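Local coordinates for protein 2',5'-phosphodiesterase 12 (Homo sapiens, PDB 4Z0V) that belongs to the endonuclease/exonuclease/phosphatase family of DNase I-like proteins and pairs that domain with an E-set-like N-terminal domain, at residues R280-N285 with R310-D315; A379-V384 with I431-D436. All coordinates share one frame; numbering follows the deposited sequence.

Interaction 1 (R280-N285 with R310-D315)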
ATOM      1  N   ARG A 280      -6.318  19.452   7.461  1.00 14.91           N
ATOM      2  CA  ARG A 280      -5.207  18.546   7.747  0.50 13.61           C
ATOM      3  C   ARG A 280      -5.811  17.168   8.039  1.00 15.25           C
ATOM      4  O   ARG A 280      -6.957  17.086   8.481  1.00 13.29           O
ATOM      5  CB  ARG A 280      -4.338  19.074   8.918  0.50 13.79           C
ATOM      6  CG  ARG A 280      -3.577  20.388   8.590  0.50 21.77           C
ATOM      7  CD  ARG A 280      -2.896  21.116   9.769  0.50 27.91           C
ATOM      8  NE  ARG A 280      -3.813  21.320  10.893  0.50 29.83           N
ATOM      9  CZ  ARG A 280      -3.552  21.973  12.028  0.50 36.87           C
ATOM     10  NH1 ARG A 280      -2.377  22.592  12.207  0.50  7.73           N
ATOM     11  NH2 ARG A 280      -4.475  22.053  12.973  0.50 21.02           N
ATOM     12  N   ILE A 281      -5.063  16.106   7.803  1.00 11.41           N
ATOM     13  CA  ILE A 281      -5.582  14.773   8.083  1.00 11.42           C
ATOM     14  C   ILE A 281      -4.421  13.901   8.530  1.00 13.44           C
ATOM     15  O   ILE A 281      -3.294  14.028   8.040  1.00 12.96           O
ATOM     16  CB  ILE A 281      -6.341  14.192   6.865  1.00 15.20           C
ATOM     17  CG1 ILE A 281      -7.044  12.856   7.213  1.00 17.62           C
ATOM     18  CG2 ILE A 281      -5.446  14.070   5.610  1.00 14.15           C
ATOM     19  CD1 ILE A 281      -8.359  12.730   6.458  1.00 27.53           C
ATOM     20  N   CYS A 282      -4.693  13.091   9.515  1.00 10.37           N
ATOM     21  CA  CYS A 282      -3.727  12.159  10.082  1.00 10.93           C
ATOM     22  C   CYS A 282      -3.970  10.777   9.432  1.00 14.58           C
ATOM     23  O   CYS A 282      -5.032  10.178   9.628  1.00 13.54           O
ATOM     24  CB  CYS A 282      -3.905  12.119  11.598  1.00 11.48           C
ATOM     25  SG  CYS A 282      -2.895  10.864  12.403  1.00 15.57           S
ATOM     26  N   VAL A 283      -3.014  10.297   8.630  1.00  9.85           N
ATOM     27  CA  VAL A 283      -3.133   9.008   7.921  1.00  8.72           C
ATOM     28  C   VAL A 283      -2.273   7.969   8.626  1.00 12.26           C
ATOM     29  O   VAL A 283      -1.040   8.115   8.679  1.00 10.99           O
ATOM     30  CB  VAL A 283      -2.720   9.126   6.422  1.00 12.82           C
ATOM     31  CG1 VAL A 283      -2.812   7.759   5.739  1.00 11.81           C
ATOM     32  CG2 VAL A 283      -3.593  10.158   5.698  1.00 12.29           C
ATOM     33  N   ALA A 284      -2.929   6.937   9.188  1.00  9.40           N
ATOM     34  CA  ALA A 284      -2.219   5.900   9.894  1.00  8.87           C
ATOM     35  C   ALA A 284      -2.322   4.602   9.096  1.00 10.91           C
ATOM     36  O   ALA A 284      -3.313   4.371   8.381  1.00  9.81           O
ATOM     37  CB  ALA A 284      -2.768   5.744  11.315  1.00  9.07           C
ATOM     38  N   ASN A 285      -1.239   3.806   9.142  1.00  8.82           N
ATOM     39  CA  ASN A 285      -1.121   2.554   8.397  1.00  8.24           C
ATOM     40  C   ASN A 285      -0.446   1.531   9.255  1.00  8.87           C
ATOM     41  O   ASN A 285       0.516   1.866   9.960  1.00 10.08           O
ATOM     42  CB  ASN A 285      -0.302   2.804   7.104  1.00  7.18           C
ATOM     43  CG  ASN A 285      -0.115   1.611   6.187  1.00 10.36           C
ATOM     44  OD1 ASN A 285      -0.918   0.658   6.165  1.00 10.75           O
ATOM     45  ND2 ASN A 285       0.931   1.651   5.356  1.00  9.43           N
ATOM     46  N   ARG A 310      -4.531   9.333  18.879  1.00 11.01           N
ATOM     47  CA  ARG A 310      -5.230  10.373  19.645  1.00 12.12           C
ATOM     48  C   ARG A 310      -4.220  11.463  20.047  1.00 14.65           C
ATOM     49  O   ARG A 310      -4.504  12.648  19.913  1.00 13.87           O
ATOM     50  CB  ARG A 310      -5.925   9.738  20.888  1.00 11.64           C
ATOM     51  CG  ARG A 310      -6.645  10.709  21.855  1.00 20.48           C
ATOM     52  CD  ARG A 310      -7.799  11.489  21.251  1.00 32.20           C
ATOM     53  NE  ARG A 310      -8.959  10.637  20.984  1.00 34.10           N
ATOM     54  CZ  ARG A 310      -9.996  10.988  20.230  1.00 46.40           C
ATOM     55  NH1 ARG A 310     -10.028  12.181  19.645  1.00 34.04           N
ATOM     56  NH2 ARG A 310     -10.991  10.140  20.027  1.00 33.82           N
ATOM     57  N   HIS A 311      -3.030  11.054  20.476  1.00 12.70           N
ATOM     58  CA  HIS A 311      -1.983  11.999  20.865  1.00 13.48           C
ATOM     59  C   HIS A 311      -1.578  12.853  19.677  1.00 13.41           C
ATOM     60  O   HIS A 311      -1.497  14.074  19.792  1.00 13.24           O
ATOM     61  CB  HIS A 311      -0.754  11.252  21.408  1.00 15.23           C
ATOM     62  CG  HIS A 311       0.418  12.136  21.688  1.00 19.72           C
ATOM     63  ND1 HIS A 311       0.377  13.090  22.683  1.00 23.18           N
ATOM     64  CD2 HIS A 311       1.642  12.156  21.111  1.00 23.49           C
ATOM     65  CE1 HIS A 311       1.571  13.668  22.677  1.00 23.27           C
ATOM     66  NE2 HIS A 311       2.369  13.128  21.756  1.00 23.75           N
ATOM     67  N   VAL A 312      -1.274  12.208  18.539  1.00  9.75           N
ATOM     68  CA  VAL A 312      -0.853  12.962  17.362  1.00  9.75           C
ATOM     69  C   VAL A 312      -1.946  13.917  16.883  1.00 11.83           C
ATOM     70  O   VAL A 312      -1.657  15.083  16.581  1.00 11.86           O
ATOM     71  CB  VAL A 312      -0.443  11.992  16.224  1.00 12.84           C
ATOM     72  CG1 VAL A 312      -0.214  12.738  14.903  1.00 13.52           C
ATOM     73  CG2 VAL A 312       0.802  11.202  16.617  1.00 12.57           C
ATOM     74  N   SER A 313      -3.173  13.404  16.751  1.00 10.92           N
ATOM     75  CA  SER A 313      -4.257  14.153  16.138  1.00 10.51           C
ATOM     76  C   SER A 313      -4.930  15.179  17.037  1.00 14.90           C
ATOM     77  O   SER A 313      -5.538  16.090  16.485  1.00 15.75           O
ATOM     78  CB  SER A 313      -5.320  13.218  15.555  1.00 11.87           C
ATOM     79  OG  SER A 313      -6.018  12.491  16.559  1.00 16.59           O
ATOM     80  N   CYS A 314      -4.833  15.052  18.361  1.00 13.36           N
ATOM     81  CA  CYS A 314      -5.535  15.931  19.302  1.00 14.95           C
ATOM     82  C   CYS A 314      -4.624  16.666  20.278  1.00 18.25           C
ATOM     83  O   CYS A 314      -5.056  17.641  20.869  1.00 17.35           O
ATOM     84  CB  CYS A 314      -6.589  15.127  20.051  1.00 17.12           C
ATOM     85  SG  CYS A 314      -7.933  14.578  18.989  1.00 22.42           S
ATOM     86  N   ASP A 315      -3.400  16.202  20.455  1.00 14.04           N
ATOM     87  CA  ASP A 315      -2.432  16.823  21.366  1.00 14.72           C
ATOM     88  C   ASP A 315      -1.357  17.541  20.564  1.00 18.30           C
ATOM     89  O   ASP A 315      -1.201  18.752  20.738  1.00 17.99           O
ATOM     90  CB  ASP A 315      -1.815  15.779  22.320  1.00 16.64           C
ATOM     91  CG  ASP A 315      -2.743  15.186  23.367  1.00 38.29           C
ATOM     92  OD1 ASP A 315      -3.862  15.713  23.541  1.00 41.36           O
ATOM     93  OD2 ASP A 315      -2.327  14.220  24.051  1.00 48.33           O
TER
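A single cysteine carries the whole strand side of this contact: Cys282 alone of residues 280-285 reaches helix residues 310-315, and no hydrogen bond links the two segments. SG of Cys282 lies anti to the backbone N (chi1 173°) and ends 4.1 Å from CG1 of Val312, an apolar touch between a thiol and one branch of the valine. The methylene does the rest, with CB of Cys282 4.3 Å from CB of Ser313, so the sulfur and its carbon rest on consecutive helix residues. The backbones come nearest at the same place, where CA of Cys282 lies 6.4 Å from CA of Ser313. OG of Ser313 is hydrogen-bonded to the carbonyl of Ile309, one turn back in the same helix, which satisfies the buried hydroxyl while CB meets the cysteine. Val268 and Val322, from the two strands flanking 280-287, also touch Cys282, and Val270 meets Val312, which makes the little interface part of a wider apolar layer. The contact packs a helix on the strand that precedes it within a beta-alpha-beta unit: strand 280-287, helix 295-316 and the parallel strand 322-327.

Interaction 2 (A379-V384 with I431-D436)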
ATOM      1  N   ALA A 379     -16.904 -10.260   2.070  1.00 16.48           N
ATOM      2  CA  ALA A 379     -16.844 -11.699   2.332  1.00 17.18           C
ATOM      3  C   ALA A 379     -15.379 -12.078   2.656  1.00 18.78           C
ATOM      4  O   ALA A 379     -15.121 -12.849   3.572  1.00 16.20           O
ATOM      5  CB  ALA A 379     -17.362 -12.480   1.114  1.00 18.35           C
ATOM      6  N   TYR A 380     -14.411 -11.435   1.962  1.00 14.11           N
ATOM      7  CA  TYR A 380     -12.982 -11.653   2.255  1.00 11.96           C
ATOM      8  C   TYR A 380     -12.132 -10.586   1.561  1.00 15.33           C
ATOM      9  O   TYR A 380     -12.549 -10.014   0.552  1.00 15.36           O
ATOM     10  CB  TYR A 380     -12.491 -13.075   1.816  1.00 11.69           C
ATOM     11  CG  TYR A 380     -12.889 -13.419   0.396  1.00 13.78           C
ATOM     12  CD1 TYR A 380     -12.179 -12.915  -0.690  1.00 13.97           C
ATOM     13  CD2 TYR A 380     -13.954 -14.281   0.138  1.00 14.40           C
ATOM     14  CE1 TYR A 380     -12.557 -13.202  -2.000  1.00 15.30           C
ATOM     15  CE2 TYR A 380     -14.342 -14.578  -1.169  1.00 15.04           C
ATOM     16  CZ  TYR A 380     -13.653 -14.019  -2.234  1.00 17.72           C
ATOM     17  OH  TYR A 380     -14.023 -14.296  -3.524  1.00 15.73           O
ATOM     18  N   THR A 381     -10.953 -10.336   2.107  1.00 12.43           N
ATOM     19  CA  THR A 381      -9.937  -9.449   1.519  1.00 12.85           C
ATOM     20  C   THR A 381      -8.651 -10.265   1.345  1.00 15.89           C
ATOM     21  O   THR A 381      -7.658  -9.762   0.840  1.00 14.10           O
ATOM     22  CB  THR A 381      -9.712  -8.184   2.382  1.00 16.72           C
ATOM     23  OG1 THR A 381      -9.180  -8.576   3.641  1.00 12.91           O
ATOM     24  CG2 THR A 381     -10.994  -7.380   2.607  1.00 15.74           C
ATOM     25  N   ASN A 382      -8.662 -11.508   1.821  1.00 11.88           N
ATOM     26  CA  ASN A 382      -7.551 -12.436   1.727  1.00 10.20           C
ATOM     27  C   ASN A 382      -8.131 -13.774   1.298  1.00 13.62           C
ATOM     28  O   ASN A 382      -9.079 -14.228   1.932  1.00 14.08           O
ATOM     29  CB  ASN A 382      -6.819 -12.517   3.054  1.00  8.50           C
ATOM     30  CG  ASN A 382      -5.733 -13.579   3.117  1.00 24.16           C
ATOM     31  OD1 ASN A 382      -5.812 -14.493   3.903  1.00 29.56           O
ATOM     32  ND2 ASN A 382      -4.643 -13.420   2.390  1.00 19.98           N
ATOM     33  N   TYR A 383      -7.644 -14.365   0.184  1.00 10.72           N
ATOM     34  CA  TYR A 383      -8.264 -15.624  -0.289  1.00 10.32           C
ATOM     35  C   TYR A 383      -7.183 -16.571  -0.798  1.00 13.93           C
ATOM     36  O   TYR A 383      -6.644 -16.378  -1.889  1.00 12.67           O
ATOM     37  CB  TYR A 383      -9.296 -15.310  -1.381  1.00 11.50           C
ATOM     38  CG  TYR A 383     -10.191 -16.484  -1.703  1.00 13.21           C
ATOM     39  CD1 TYR A 383      -9.779 -17.480  -2.586  1.00 14.24           C
ATOM     40  CD2 TYR A 383     -11.426 -16.636  -1.076  1.00 15.06           C
ATOM     41  CE1 TYR A 383     -10.602 -18.559  -2.891  1.00 14.36           C
ATOM     42  CE2 TYR A 383     -12.245 -17.731  -1.351  1.00 15.87           C
ATOM     43  CZ  TYR A 383     -11.819 -18.695  -2.252  1.00 22.29           C
ATOM     44  OH  TYR A 383     -12.582 -19.802  -2.508  1.00 19.36           O
ATOM     45  N   VAL A 384      -6.843 -17.567   0.011  1.00 11.55           N
ATOM     46  CA  VAL A 384      -5.761 -18.498  -0.328  1.00 11.59           C
ATOM     47  C   VAL A 384      -6.259 -19.946  -0.196  1.00 18.85           C
ATOM     48  O   VAL A 384      -7.389 -20.167   0.230  1.00 19.70           O
ATOM     49  CB  VAL A 384      -4.500 -18.239   0.543  1.00 15.06           C
ATOM     50  CG1 VAL A 384      -3.883 -16.897   0.193  1.00 14.74           C
ATOM     51  CG2 VAL A 384      -4.816 -18.308   2.044  1.00 14.99           C
ATOM     52  N   ILE A 431      -6.615  -8.553  -1.428  1.00 10.04           N
ATOM     53  CA  ILE A 431      -7.315  -7.740  -2.415  1.00  9.85           C
ATOM     54  C   ILE A 431      -7.275  -6.299  -1.941  1.00 13.17           C
ATOM     55  O   ILE A 431      -7.602  -6.033  -0.779  1.00 12.33           O
ATOM     56  CB  ILE A 431      -8.752  -8.264  -2.576  1.00 12.56           C
ATOM     57  CG1 ILE A 431      -8.761  -9.749  -3.011  1.00 14.49           C
ATOM     58  CG2 ILE A 431      -9.546  -7.374  -3.529  1.00 12.61           C
ATOM     59  CD1 ILE A 431     -10.176 -10.423  -2.940  1.00 19.00           C
ATOM     60  N   ALA A 432      -6.886  -5.371  -2.822  1.00 11.23           N
ATOM     61  CA  ALA A 432      -6.830  -3.959  -2.486  1.00 10.23           C
ATOM     62  C   ALA A 432      -8.182  -3.423  -2.131  1.00 12.68           C
ATOM     63  O   ALA A 432      -9.190  -3.758  -2.793  1.00 12.07           O
ATOM     64  CB  ALA A 432      -6.276  -3.151  -3.669  1.00 11.00           C
ATOM     65  N   LEU A 433      -8.226  -2.624  -1.066  1.00  8.68           N
ATOM     66  CA  LEU A 433      -9.454  -1.879  -0.721  1.00  8.06           C
ATOM     67  C   LEU A 433      -9.340  -0.511  -1.304  1.00  9.85           C
ATOM     68  O   LEU A 433      -8.295   0.111  -1.176  1.00  9.37           O
ATOM     69  CB  LEU A 433      -9.661  -1.767   0.784  1.00  8.55           C
ATOM     70  CG  LEU A 433      -9.892  -3.035   1.548  1.00 12.67           C
ATOM     71  CD1 LEU A 433     -10.068  -2.689   2.996  1.00 12.67           C
ATOM     72  CD2 LEU A 433     -11.113  -3.799   1.017  1.00 11.94           C
ATOM     73  N   VAL A 434     -10.373  -0.043  -2.005  1.00  7.84           N
ATOM     74  CA  VAL A 434     -10.345   1.292  -2.631  1.00  7.74           C
ATOM     75  C   VAL A 434     -11.683   1.952  -2.375  1.00 13.10           C
ATOM     76  O   VAL A 434     -12.726   1.343  -2.647  1.00 12.60           O
ATOM     77  CB  VAL A 434     -10.061   1.222  -4.158  1.00 12.10           C
ATOM     78  CG1 VAL A 434      -9.804   2.624  -4.747  1.00 12.41           C
ATOM     79  CG2 VAL A 434      -8.909   0.276  -4.485  1.00 12.65           C
ATOM     80  N   CYS A 435     -11.680   3.190  -1.875  1.00 11.60           N
ATOM     81  CA  CYS A 435     -12.947   3.904  -1.651  1.00 12.82           C
ATOM     82  C   CYS A 435     -12.741   5.386  -1.845  1.00 14.68           C
ATOM     83  O   CYS A 435     -11.638   5.898  -1.614  1.00 14.00           O
ATOM     84  CB  CYS A 435     -13.484   3.616  -0.260  1.00 15.99           C
ATOM     85  SG  CYS A 435     -12.400   4.204   1.046  1.00 21.89           S
ATOM     86  N   ASP A 436     -13.795   6.084  -2.250  1.00 10.55           N
ATOM     87  CA  ASP A 436     -13.731   7.532  -2.383  1.00  9.82           C
ATOM     88  C   ASP A 436     -14.377   8.106  -1.148  1.00 14.91           C
ATOM     89  O   ASP A 436     -15.501   7.713  -0.827  1.00 14.75           O
ATOM     90  CB  ASP A 436     -14.444   7.995  -3.650  1.00 11.99           C
ATOM     91  CG  ASP A 436     -13.757   7.565  -4.917  1.00 17.91           C
ATOM     92  OD1 ASP A 436     -12.620   7.055  -4.829  1.00 17.08           O
ATOM     93  OD2 ASP A 436     -14.329   7.787  -5.999  1.00 18.46           O
TER
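Ile431 and Thr381 bury the most surface here, and they meet first through their backbones: N of Ile431 donates to O of Thr381 at 2.8 Å, bent to 147° at the hydrogen, with the donor tilted 30° from the carbonyl plane. The isoleucine then extends toward the other segment. Its CG1 stands anti to the carbonyl carbon (chi1 -58°), and the extended chain delivers CD1 of Ile431 to the edge of the Tyr380 ring, 3.8 Å from CE1 of Tyr380 and close to the ring plane. Tyr383 covers one face of that ring through CD2. Thr381 divides its two branches. CG2 of Thr381 meets CD2 of Leu433 at 3.9 Å, whereas OG1 is held by Asp392 and by the backbone N of Leu391. Together with Asn382, Thr381 forms a classic beta bulge opposite Gly389, where strand 382-384 joins strand 387-397; the contact thus joins the residues leading into strand 382-384 with those leading into strand 433-439, which belong to different sheets of the DNase I-like fold. The phenol OH of Tyr380 is hydrogen-bonded to His412, and Val415 of the same helix, 412-416, touches both Tyr380 and Ile431.

Followed from the N terminus, the chain illustrates two scales of closure. Interaction 1 comes first: the 24 residues between its segments, mostly helix, return the chain to the strand it has just left, before strand 322-327 enters the same sheet. Interaction 2 opens only later and spans 46 residues, including strands 387-397 and 401-406 and helix 412-416. The two loops therefore stand in series, neither nesting nor crossing. The centres of interaction 1 and interaction 2 are about 25 Å apart, and the nearest atoms of interactions 1 and 2 about 10 Å apart, so they do not touch. Both nevertheless reach the sheet containing strand 280-287: residues 280-285 pack it against a helix, whereas residues 379-384 meet the chain where it enters strand 433-439.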